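Catalase (Bacillus pumilus, PDB 4QOP) catalyses the breakdown of hydrogen peroxide to water and dioxygen, with a haem as its prosthetic group. Local coordinates at residues Thr97-Lys102 and Ser149-Pro154; Pro105-Asp110 and Ala233-Asn238; Arg109-Phe114 and Thr179-Asp184. All coordinates share one frame; numbering follows the deposited sequence. Where two conformers were deposited one is given.

In the fold
All three contacts start in the connection from strand 88-96 to strand 113-120 of the catalase beta-barrel, with segments 97-102, 105-110 and 109-114, the last running into strand 113-120. Their partners come later, 149-154 for contact 1, 179-184 for contact 3 and 233-238 for contact 2, at helices 143-150, 175-181 and 229-238. Contact centres lie about 14 to 15 Å apart. Asp-110, shared by contacts 2 and 3, links them to contact 1 through OD2, which accepts from the backbone N atoms of Val-98 and Ile-99. All three reach the bound benzene-1,4-diol. Contacts 1 and 2 also meet the second subunit, whereas contact 3 leads to the haem at Gly-113 and Phe-114.

Contact 1: Thr97-Lys102 and Ser149-Pro154; sequences TVIHPK and SLKPDP. With HQE (benzene-1,4-diol), chain G.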
loop_
_atom_site.group_PDB
_atom_site.type_symbol
_atom_site.label_atom_id
_atom_site.label_comp_id
_atom_site.label_asym_id
_atom_site.label_seq_id
_atom_site.Cartn_x
_atom_site.Cartn_y
_atom_site.Cartn_z
ATOM N N THR A 97 7.299 18.629 17.280
ATOM C CA THR A 97 6.824 19.858 16.672
ATOM C C THR A 97 5.567 19.584 15.852
ATOM O O THR A 97 4.974 18.503 16.004
ATOM C CB THR A 97 7.940 20.558 15.867
ATOM O OG1 THR A 97 8.357 19.734 14.788
ATOM C CG2 THR A 97 9.148 20.835 16.756
ATOM N N VAL A 98 5.149 20.517 14.987
ATOM C CA VAL A 98 3.909 20.330 14.248
ATOM C C VAL A 98 4.035 20.340 12.723
ATOM O O VAL A 98 3.563 19.404 12.060
ATOM C CB VAL A 98 2.853 21.391 14.665
ATOM C CG1 VAL A 98 1.549 21.212 13.868
ATOM C CG2 VAL A 98 2.518 21.286 16.158
ATOM N N ILE A 99 4.549 21.429 12.156
ATOM C CA ILE A 99 4.300 21.749 10.763
ATOM C C ILE A 99 5.350 21.128 9.820
ATOM O O ILE A 99 4.980 20.504 8.815
ATOM C CB ILE A 99 4.150 23.253 10.543
ATOM C CG1 ILE A 99 2.835 23.747 11.176
ATOM C CG2 ILE A 99 4.168 23.614 9.078
ATOM C CD1 ILE A 99 1.532 23.231 10.553
ATOM N N HIS A 100 6.634 21.253 10.139
ATOM C CA HIS A 100 7.654 20.813 9.176
ATOM C C HIS A 100 7.899 19.316 9.217
ATOM O O HIS A 100 7.438 18.629 10.141
ATOM C CB HIS A 100 8.940 21.658 9.320
ATOM C CG HIS A 100 8.704 23.092 8.965
ATOM N ND1 HIS A 100 8.915 23.596 7.689
ATOM C CD2 HIS A 100 8.135 24.094 9.678
ATOM C CE1 HIS A 100 8.572 24.874 7.665
ATOM N NE2 HIS A 100 8.084 25.195 8.855
ATOM N N PRO A 101 8.606 18.771 8.162
ATOM C CA PRO A 101 8.704 17.319 8.040
ATOM C C PRO A 101 9.660 16.705 9.032
ATOM O O PRO A 101 10.273 17.411 9.848
ATOM C CB PRO A 101 9.195 17.134 6.610
ATOM C CG PRO A 101 8.663 18.334 5.865
ATOM C CD PRO A 101 8.902 19.425 6.869
ATOM N N LYS A 102 9.795 15.378 8.922
ATOM C CA LYS A 102 10.771 14.637 9.651
ATOM C C LYS A 102 12.082 15.363 9.298
ATOM O O LYS A 102 12.290 15.798 8.170
ATOM C CB LYS A 102 10.907 13.208 9.123
ATOM C CG LYS A 102 9.980 12.201 9.744
ATOM C CD LYS A 102 10.257 10.826 9.135
ATOM C CE LYS A 102 11.396 10.096 9.836
ATOM N NZ LYS A 102 11.283 10.136 11.324
ATOM N N SER A 149 -2.445 26.127 5.105
ATOM C CA SER A 149 -1.983 27.530 5.173
ATOM C C SER A 149 -0.656 27.655 5.872
ATOM O O SER A 149 0.157 28.477 5.506
ATOM C CB SER A 149 -3.040 28.451 5.812
ATOM O OG SER A 149 -2.984 28.412 7.235
ATOM N N LEU A 150 -0.433 26.799 6.858
ATOM C CA LEU A 150 0.768 26.841 7.683
ATOM C C LEU A 150 1.961 26.124 7.035
ATOM O O LEU A 150 3.131 26.494 7.236
ATOM C CB LEU A 150 0.461 26.225 9.069
ATOM C CG LEU A 150 -0.366 27.083 10.039
ATOM C CD1 LEU A 150 -0.920 26.226 11.144
ATOM C CD2 LEU A 150 0.507 28.176 10.641
ATOM N N LYS A 151 1.657 25.056 6.322
ATOM C CA LYS A 151 2.682 24.192 5.740
ATOM C C LYS A 151 3.432 24.958 4.663
ATOM O O LYS A 151 2.917 25.905 4.093
ATOM C CB LYS A 151 2.066 22.952 5.102
ATOM C CG LYS A 151 1.581 21.881 6.082
ATOM C CD LYS A 151 2.659 20.887 6.361
ATOM C CE LYS A 151 2.238 19.878 7.398
ATOM N NZ LYS A 151 3.229 18.756 7.455
ATOM N N PRO A 152 4.633 24.472 4.292
ATOM C CA PRO A 152 5.261 25.043 3.135
ATOM C C PRO A 152 4.302 25.210 1.974
ATOM O O PRO A 152 3.515 24.333 1.680
ATOM C CB PRO A 152 6.420 24.070 2.861
ATOM C CG PRO A 152 6.817 23.583 4.234
ATOM C CD PRO A 152 5.488 23.482 4.976
ATOM N N ASP A 153 4.393 26.351 1.307
ATOM C CA ASP A 153 3.680 26.633 0.081
ATOM C C ASP A 153 3.773 25.474 -0.902
ATOM O O ASP A 153 4.864 24.932 -1.116
ATOM C CB ASP A 153 4.286 27.938 -0.525
ATOM C CG ASP A 153 3.649 28.377 -1.822
ATOM O OD1 ASP A 153 3.803 27.693 -2.847
ATOM O OD2 ASP A 153 3.057 29.479 -1.879
ATOM N N PRO A 154 2.647 25.123 -1.535
ATOM C CA PRO A 154 2.626 23.948 -2.410
ATOM C C PRO A 154 3.404 24.086 -3.717
ATOM O O PRO A 154 3.629 23.088 -4.397
ATOM C CB PRO A 154 1.136 23.755 -2.722
ATOM C CG PRO A 154 0.562 25.141 -2.602
ATOM C CD PRO A 154 1.316 25.724 -1.431
HETATM C C1 HQE G . 4.450 29.077 13.149
HETATM C C2 HQE G . 4.107 27.773 13.480
HETATM C C3 HQE G . 2.808 27.454 13.773
HETATM O O3 HQE G . 2.448 26.189 14.124
HETATM C C4 HQE G . 1.832 28.434 13.714
HETATM C C5 HQE G . 2.157 29.737 13.367
HETATM C C6 HQE G . 3.479 30.055 13.087
HETATM O O6 HQE G . 3.804 31.331 12.753
HETATM O O HOH W 1 4.715 17.573 10.281
#
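Ile-99 packs on Leu-150 where the connection after barrel strand 88-96 of the catalase fold meets the C-terminal end of helix 143-150. The apolar evidence is a crossing of these two side chains at about a right angle, with CD1 of Ile-99 3.5 Å from CB of Leu-150. With CG1 anti to the carbonyl carbon (chi1 -70°), Ile-99 sets CG1 and CD1 against CB of Leu-150; its CG2 is 3.6 Å from O of Leu-150 and close to CA of Lys-151. Next to them, CG of Pro-152 comes within 4.0 Å of ND1 of His-100, whose ring also makes an edge-to-face pair with Phe-240 of the second subunit.

The polar part belongs to Lys-151, the first residue past the helix. Its chain bends at chi2 (-91°) and returns NZ to the carbonyl of Ile-99, NZ donating to O over 2.8 Å, at a C=O...N angle of 153° and slightly out of the carbonyl plane. Val-55 O takes a second bond from NZ, and Arg-50 of the second subunit, of like charge, lies close by. A water that can donate to the O atoms of Val-98 and His-100 also reaches NZ weakly.

The third element is the bound benzene-1,4-diol: CD2 of Leu-150 is 3.4 Å from C4 of its ring, and CG1 of Ile-99 is 3.8 Å from its O3.

Contact 2: Pro105-Asp110 and Ala233-Asn238; sequences PETLRD and AEIQAN. With HQE (benzene-1,4-diol), chain G.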
loop_
_atom_site.group_PDB
_atom_site.type_symbol
_atom_site.label_atom_id
_atom_site.label_comp_id
_atom_site.label_asym_id
_atom_site.label_seq_id
_atom_site.Cartn_x
_atom_site.Cartn_y
_atom_site.Cartn_z
ATOM N N PRO A 105 14.290 21.247 11.875
ATOM C CA PRO A 105 14.833 21.671 13.167
ATOM C C PRO A 105 13.784 21.749 14.321
ATOM O O PRO A 105 12.611 22.054 14.104
ATOM C CB PRO A 105 15.412 23.066 12.848
ATOM C CG PRO A 105 15.648 23.042 11.370
ATOM C CD PRO A 105 14.463 22.281 10.844
ATOM N N GLU A 106 14.259 21.512 15.536
ATOM C CA GLU A 106 13.459 21.650 16.758
ATOM C C GLU A 106 13.562 23.045 17.442
ATOM O O GLU A 106 13.055 23.274 18.548
ATOM C CB GLU A 106 13.852 20.518 17.726
ATOM C CG GLU A 106 13.336 19.154 17.254
ATOM C CD GLU A 106 13.887 18.000 18.040
ATOM O OE1 GLU A 106 15.072 18.020 18.410
ATOM O OE2 GLU A 106 13.126 17.020 18.270
ATOM N N THR A 107 14.147 23.979 16.720
ATOM C CA THR A 107 14.261 25.393 17.118
ATOM C C THR A 107 13.229 26.324 16.448
ATOM O O THR A 107 13.279 27.551 16.636
ATOM C CB THR A 107 15.650 25.904 16.731
ATOM O OG1 THR A 107 15.945 25.432 15.410
ATOM C CG2 THR A 107 16.698 25.383 17.685
ATOM N N LEU A 108 12.270 25.756 15.711
ATOM C CA LEU A 108 11.243 26.561 15.027
ATOM C C LEU A 108 10.066 26.892 15.959
ATOM O O LEU A 108 9.760 26.150 16.899
ATOM C CB LEU A 108 10.715 25.842 13.794
ATOM C CG LEU A 108 11.735 25.289 12.792
ATOM C CD1 LEU A 108 10.971 24.670 11.615
ATOM C CD2 LEU A 108 12.706 26.384 12.317
ATOM N N ARG A 109 9.364 27.972 15.658
ATOM C CA ARG A 109 8.142 28.296 16.349
ATOM C C ARG A 109 7.010 27.309 15.986
ATOM O O ARG A 109 6.793 27.043 14.829
ATOM C CB ARG A 109 7.691 29.720 15.972
ATOM C CG ARG A 109 6.506 30.241 16.800
ATOM C CD ARG A 109 6.239 31.719 16.531
ATOM N NE ARG A 109 7.442 32.529 16.787
ATOM C CZ ARG A 109 7.938 32.808 17.991
ATOM N NH1 ARG A 109 7.300 32.439 19.101
ATOM N NH2 ARG A 109 9.048 33.526 18.096
ATOM N N ASP A 110 6.279 26.825 16.985
ATOM C CA ASP A 110 5.260 25.793 16.795
ATOM C C ASP A 110 4.735 25.468 18.170
ATOM O O ASP A 110 5.480 25.469 19.127
ATOM C CB ASP A 110 5.860 24.504 16.141
ATOM C CG ASP A 110 5.325 24.198 14.704
ATOM O OD1 ASP A 110 4.377 24.847 14.191
ATOM O OD2 ASP A 110 5.890 23.276 14.042
ATOM N N ALA A 233 17.980 30.846 17.147
ATOM C CA ALA A 233 18.936 30.922 16.012
ATOM C C ALA A 233 20.323 30.385 16.371
ATOM O O ALA A 233 20.903 29.630 15.619
ATOM C CB ALA A 233 19.050 32.367 15.482
ATOM N N GLU A 234 20.815 30.723 17.546
ATOM C CA GLU A 234 22.149 30.304 17.996
ATOM C C GLU A 234 22.228 28.773 18.205
ATOM O O GLU A 234 23.214 28.119 17.803
ATOM C CB GLU A 234 22.520 31.020 19.294
ATOM C CG GLU A 234 22.791 32.479 19.148
ATOM C CD GLU A 234 22.954 33.111 20.513
ATOM O OE1 GLU A 234 22.085 33.929 20.894
ATOM O OE2 GLU A 234 23.909 32.716 21.224
ATOM N N ILE A 235 21.168 28.201 18.770
ATOM C CA ILE A 235 21.055 26.741 18.841
ATOM C C ILE A 235 20.928 26.132 17.434
ATOM O O ILE A 235 21.630 25.152 17.098
ATOM C CB ILE A 235 19.900 26.280 19.741
ATOM C CG1 ILE A 235 20.204 26.686 21.193
ATOM C CG2 ILE A 235 19.748 24.771 19.712
ATOM C CD1 ILE A 235 19.045 26.526 22.148
ATOM N N GLN A 236 20.056 26.713 16.613
ATOM C CA GLN A 236 19.815 26.166 15.275
ATOM C C GLN A 236 21.081 26.050 14.445
ATOM O O GLN A 236 21.212 25.100 13.651
ATOM C CB GLN A 236 18.800 26.995 14.490
ATOM C CG GLN A 236 18.318 26.297 13.249
ATOM C CD GLN A 236 17.118 27.001 12.646
ATOM O OE1 GLN A 236 16.057 27.086 13.263
ATOM N NE2 GLN A 236 17.273 27.496 11.425
ATOM N N ALA A 237 21.995 27.020 14.619
ATOM C CA ALA A 237 23.244 27.047 13.887
ATOM C C ALA A 237 24.062 25.756 14.036
ATOM O O ALA A 237 24.798 25.385 13.129
ATOM C CB ALA A 237 24.075 28.239 14.327
ATOM N N ASN A 238 23.991 25.144 15.218
ATOM C CA ASN A 238 24.838 24.011 15.576
ATOM C C ASN A 238 24.114 22.711 15.747
ATOM O O ASN A 238 24.735 21.671 15.682
ATOM C CB ASN A 238 25.556 24.347 16.869
ATOM C CG ASN A 238 26.550 25.458 16.666
ATOM O OD1 ASN A 238 27.135 25.577 15.595
ATOM N ND2 ASN A 238 26.721 26.284 17.662
HETATM C C1 HQE G . 4.450 29.077 13.149
HETATM C C2 HQE G . 4.107 27.773 13.480
HETATM C C3 HQE G . 2.808 27.454 13.773
HETATM O O3 HQE G . 2.448 26.189 14.124
HETATM C C4 HQE G . 1.832 28.434 13.714
HETATM C C5 HQE G . 2.157 29.737 13.367
HETATM C C6 HQE G . 3.479 30.055 13.087
HETATM O O6 HQE G . 3.804 31.331 12.753
#
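Gln-236 reaches out from helix 229-238 and meets Thr-107 from CB to OE1. Its CB already lies 3.4 Å from OG1 of Thr-107. The next atom, CG, is anti to the backbone N (chi1 -168°), a setting that carries the chain from the helix across to Thr-107, and it comes within 3.3 Å of the same OG1. Beyond CG the chain stays extended, and CD passes 3.4 Å from OG1 of Thr-107. At the tip OE1 accepts the hydrogen bond from OG1 of Thr-107, 2.7 Å long; the donor is in the carbonyl plane, on a lone pair, at a C=O...O angle of 113°. The same OE1 is bordered by carbon: CD2 of Leu-108 at 3.6 Å and, more distantly, CB of Pro-105. The other amide atom, NE2, donates to the backbone O of Gln-236 of the second subunit. With one side accepting and the other donating, the rotation of the amide is fixed by two different partners.

Thr-107 supplies the second, apolar point of contact. Its CG2 touches CG2 of Ile-235 at 3.7 Å, one helical position earlier, so the methyl and the hydroxyl of a single residue serve neighbouring residues of the helix.

At the end of segment 105-110, O3 of the benzene-1,4-diol is modelled 2.4 Å from OD1 of Asp-110 as a hydrogen-bond donor, so short that the exact length is doubtful.

The contact thus joins the connection between strands 88-96 and 113-120 to helix 229-238; His-242 of helix 242-252 touches both Thr-107 and Ile-235, and Ala-237 packs on Ala-237 of the second subunit.

Contact 3: Arg109-Phe114 and Thr179-Asp184; sequences RDPRGF and TWLFSD. With HQE (benzene-1,4-diol), chain G.
Arg-109 lays its CD over one face of the Phe-182 ring, 4.0 Å from the centroid and 20° off the ring normal, a CH-pi contact. The chain bends at chi3 (-56°), and the guanidinium lies against the same ring with the planes 19° apart. From there NH1 donates to O of Leu-181 over 3.0 Å, in the carbonyl plane, and makes a weak hydrogen bond to O of Ser-183. Replacing Arg-109 by an alanine would probably leave the carbonyl of Leu-181 without this donor and the face of Phe-182 without its CH-pi partner.

Packing is also close deeper in, where the end of helix 175-181 meets the approach to barrel strand 113-120 of the catalase fold. CD1 of Leu-181 rests 3.9 Å from CD of Pro-111, and its other methyl, CD2, is 3.2 Å from C4 of the benzene-1,4-diol, whose O6 lies 3.3 Å from CZ of Phe-182. Leu-440 and Leu-444 of helix 434-448 also touch Phe-182.

The outer side is looser and wet. There a water bridges two partly exposed residues, accepting from NH2 of Arg-109 at 2.8 Å and donating to OD1 of Asp-184 at 3.0 Å.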
loop_
_atom_site.group_PDB
_atom_site.type_symbol
_atom_site.label_atom_id
_atom_site.label_comp_id
_atom_site.label_asym_id
_atom_site.label_seq_id
_atom_site.Cartn_x
_atom_site.Cartn_y
_atom_site.Cartn_z
ATOM N N ARG A 109 9.364 27.972 15.658
ATOM C CA ARG A 109 8.142 28.296 16.349
ATOM C C ARG A 109 7.010 27.309 15.986
ATOM O O ARG A 109 6.793 27.043 14.829
ATOM C CB ARG A 109 7.691 29.720 15.972
ATOM C CG ARG A 109 6.506 30.241 16.800
ATOM C CD ARG A 109 6.239 31.719 16.531
ATOM N NE ARG A 109 7.442 32.529 16.787
ATOM C CZ ARG A 109 7.938 32.808 17.991
ATOM N NH1 ARG A 109 7.300 32.439 19.101
ATOM N NH2 ARG A 109 9.048 33.526 18.096
ATOM N N ASP A 110 6.279 26.825 16.985
ATOM C CA ASP A 110 5.260 25.793 16.795
ATOM C C ASP A 110 4.735 25.468 18.170
ATOM O O ASP A 110 5.480 25.469 19.127
ATOM C CB ASP A 110 5.860 24.504 16.141
ATOM C CG ASP A 110 5.325 24.198 14.704
ATOM O OD1 ASP A 110 4.377 24.847 14.191
ATOM O OD2 ASP A 110 5.890 23.276 14.042
ATOM N N PRO A 111 3.476 25.062 18.257
ATOM C CA PRO A 111 3.094 24.214 19.416
ATOM C C PRO A 111 3.937 22.972 19.476
ATOM O O PRO A 111 4.482 22.536 18.454
ATOM C CB PRO A 111 1.617 23.826 19.137
ATOM C CG PRO A 111 1.181 24.716 18.041
ATOM C CD PRO A 111 2.414 25.077 17.241
ATOM N N ARG A 112 4.023 22.392 20.669
ATOM C CA ARG A 112 4.676 21.112 20.835
ATOM C C ARG A 112 3.656 20.057 21.224
ATOM O O ARG A 112 2.816 20.285 22.100
ATOM C CB ARG A 112 5.765 21.215 21.913
ATOM C CG ARG A 112 7.189 21.401 21.345
ATOM C CD ARG A 112 7.318 22.649 20.493
ATOM N NE ARG A 112 8.682 22.854 20.006
ATOM C CZ ARG A 112 9.042 23.852 19.194
ATOM N NH1 ARG A 112 8.142 24.738 18.772
ATOM N NH2 ARG A 112 10.298 23.949 18.792
ATOM N N GLY A 113 3.701 18.927 20.542
ATOM C CA GLY A 113 2.910 17.764 20.945
ATOM C C GLY A 113 3.387 17.083 22.209
ATOM O O GLY A 113 4.584 17.088 22.493
ATOM N N PHE A 114 2.437 16.547 22.966
ATOM C CA PHE A 114 2.636 15.976 24.296
ATOM C C PHE A 114 1.620 14.859 24.318
ATOM O O PHE A 114 0.559 15.011 24.894
ATOM C CB PHE A 114 2.340 17.046 25.372
ATOM C CG PHE A 114 2.946 16.765 26.746
ATOM C CD1 PHE A 114 2.772 15.533 27.381
ATOM C CD2 PHE A 114 3.702 17.741 27.418
ATOM C CE1 PHE A 114 3.329 15.283 28.637
ATOM C CE2 PHE A 114 4.264 17.495 28.652
ATOM C CZ PHE A 114 4.071 16.285 29.289
ATOM N N THR A 179 -1.771 34.775 20.482
ATOM C CA THR A 179 -1.271 35.510 21.619
ATOM C C THR A 179 -0.382 34.648 22.578
ATOM O O THR A 179 0.473 35.192 23.282
ATOM C CB THR A 179 -2.488 36.167 22.320
ATOM O OG1 THR A 179 -3.175 36.967 21.344
ATOM C CG2 THR A 179 -2.039 37.048 23.474
ATOM N N TRP A 180 -0.611 33.331 22.615
ATOM C CA TRP A 180 0.291 32.433 23.308
ATOM C C TRP A 180 1.491 32.070 22.417
ATOM O O TRP A 180 2.634 32.122 22.855
ATOM C CB TRP A 180 -0.399 31.135 23.720
ATOM C CG TRP A 180 -1.367 31.189 24.836
ATOM C CD1 TRP A 180 -2.604 31.700 24.795
ATOM C CD2 TRP A 180 -1.204 30.611 26.140
ATOM N NE1 TRP A 180 -3.232 31.514 26.002
ATOM C CE2 TRP A 180 -2.383 30.864 26.851
ATOM C CE3 TRP A 180 -0.142 29.956 26.789
ATOM C CZ2 TRP A 180 -2.555 30.491 28.180
ATOM C CZ3 TRP A 180 -0.313 29.564 28.087
ATOM C CH2 TRP A 180 -1.515 29.845 28.785
ATOM N N LEU A 181 1.207 31.731 21.168
ATOM C CA LEU A 181 2.200 31.156 20.276
ATOM C C LEU A 181 3.314 32.145 19.966
ATOM O O LEU A 181 4.459 31.723 19.710
ATOM C CB LEU A 181 1.535 30.666 18.966
ATOM C CG LEU A 181 2.447 30.045 17.919
ATOM C CD1 LEU A 181 3.070 28.761 18.427
ATOM C CD2 LEU A 181 1.665 29.771 16.658
ATOM N N PHE A 182 2.989 33.447 19.927
ATOM C CA PHE A 182 4.017 34.464 19.606
ATOM C C PHE A 182 4.636 35.104 20.816
ATOM O O PHE A 182 5.457 36.020 20.673
ATOM C CB PHE A 182 3.483 35.506 18.598
ATOM C CG PHE A 182 3.509 35.012 17.174
ATOM C CD1 PHE A 182 2.442 34.313 16.661
ATOM C CD2 PHE A 182 4.604 35.241 16.376
ATOM C CE1 PHE A 182 2.462 33.850 15.358
ATOM C CE2 PHE A 182 4.652 34.781 15.081
ATOM C CZ PHE A 182 3.566 34.093 14.556
ATOM N N SER A 183 4.283 34.638 22.020
ATOM C CA SER A 183 5.166 34.801 23.181
ATOM C C SER A 183 6.383 33.941 22.939
ATOM O O SER A 183 6.442 33.204 21.961
ATOM C CB SER A 183 4.445 34.420 24.486
ATOM O OG SER A 183 4.388 33.027 24.701
ATOM N N ASP A 184 7.377 34.015 23.797
ATOM C CA ASP A 184 8.496 33.116 23.619
ATOM C C ASP A 184 8.133 31.634 23.930
ATOM O O ASP A 184 8.939 30.758 23.661
ATOM C CB ASP A 184 9.728 33.527 24.421
ATOM C CG ASP A 184 10.367 34.855 23.918
ATOM O OD1 ASP A 184 10.269 35.242 22.748
ATOM O OD2 ASP A 184 10.983 35.526 24.768
HETATM C C1 HQE G . 4.450 29.077 13.149
HETATM C C2 HQE G . 4.107 27.773 13.480
HETATM C C3 HQE G . 2.808 27.454 13.773
HETATM O O3 HQE G . 2.448 26.189 14.124
HETATM C C4 HQE G . 1.832 28.434 13.714
HETATM C C5 HQE G . 2.157 29.737 13.367
HETATM C C6 HQE G . 3.479 30.055 13.087
HETATM O O6 HQE G . 3.804 31.331 12.753
HETATM O O HOH W 2 10.222 33.060 20.633
#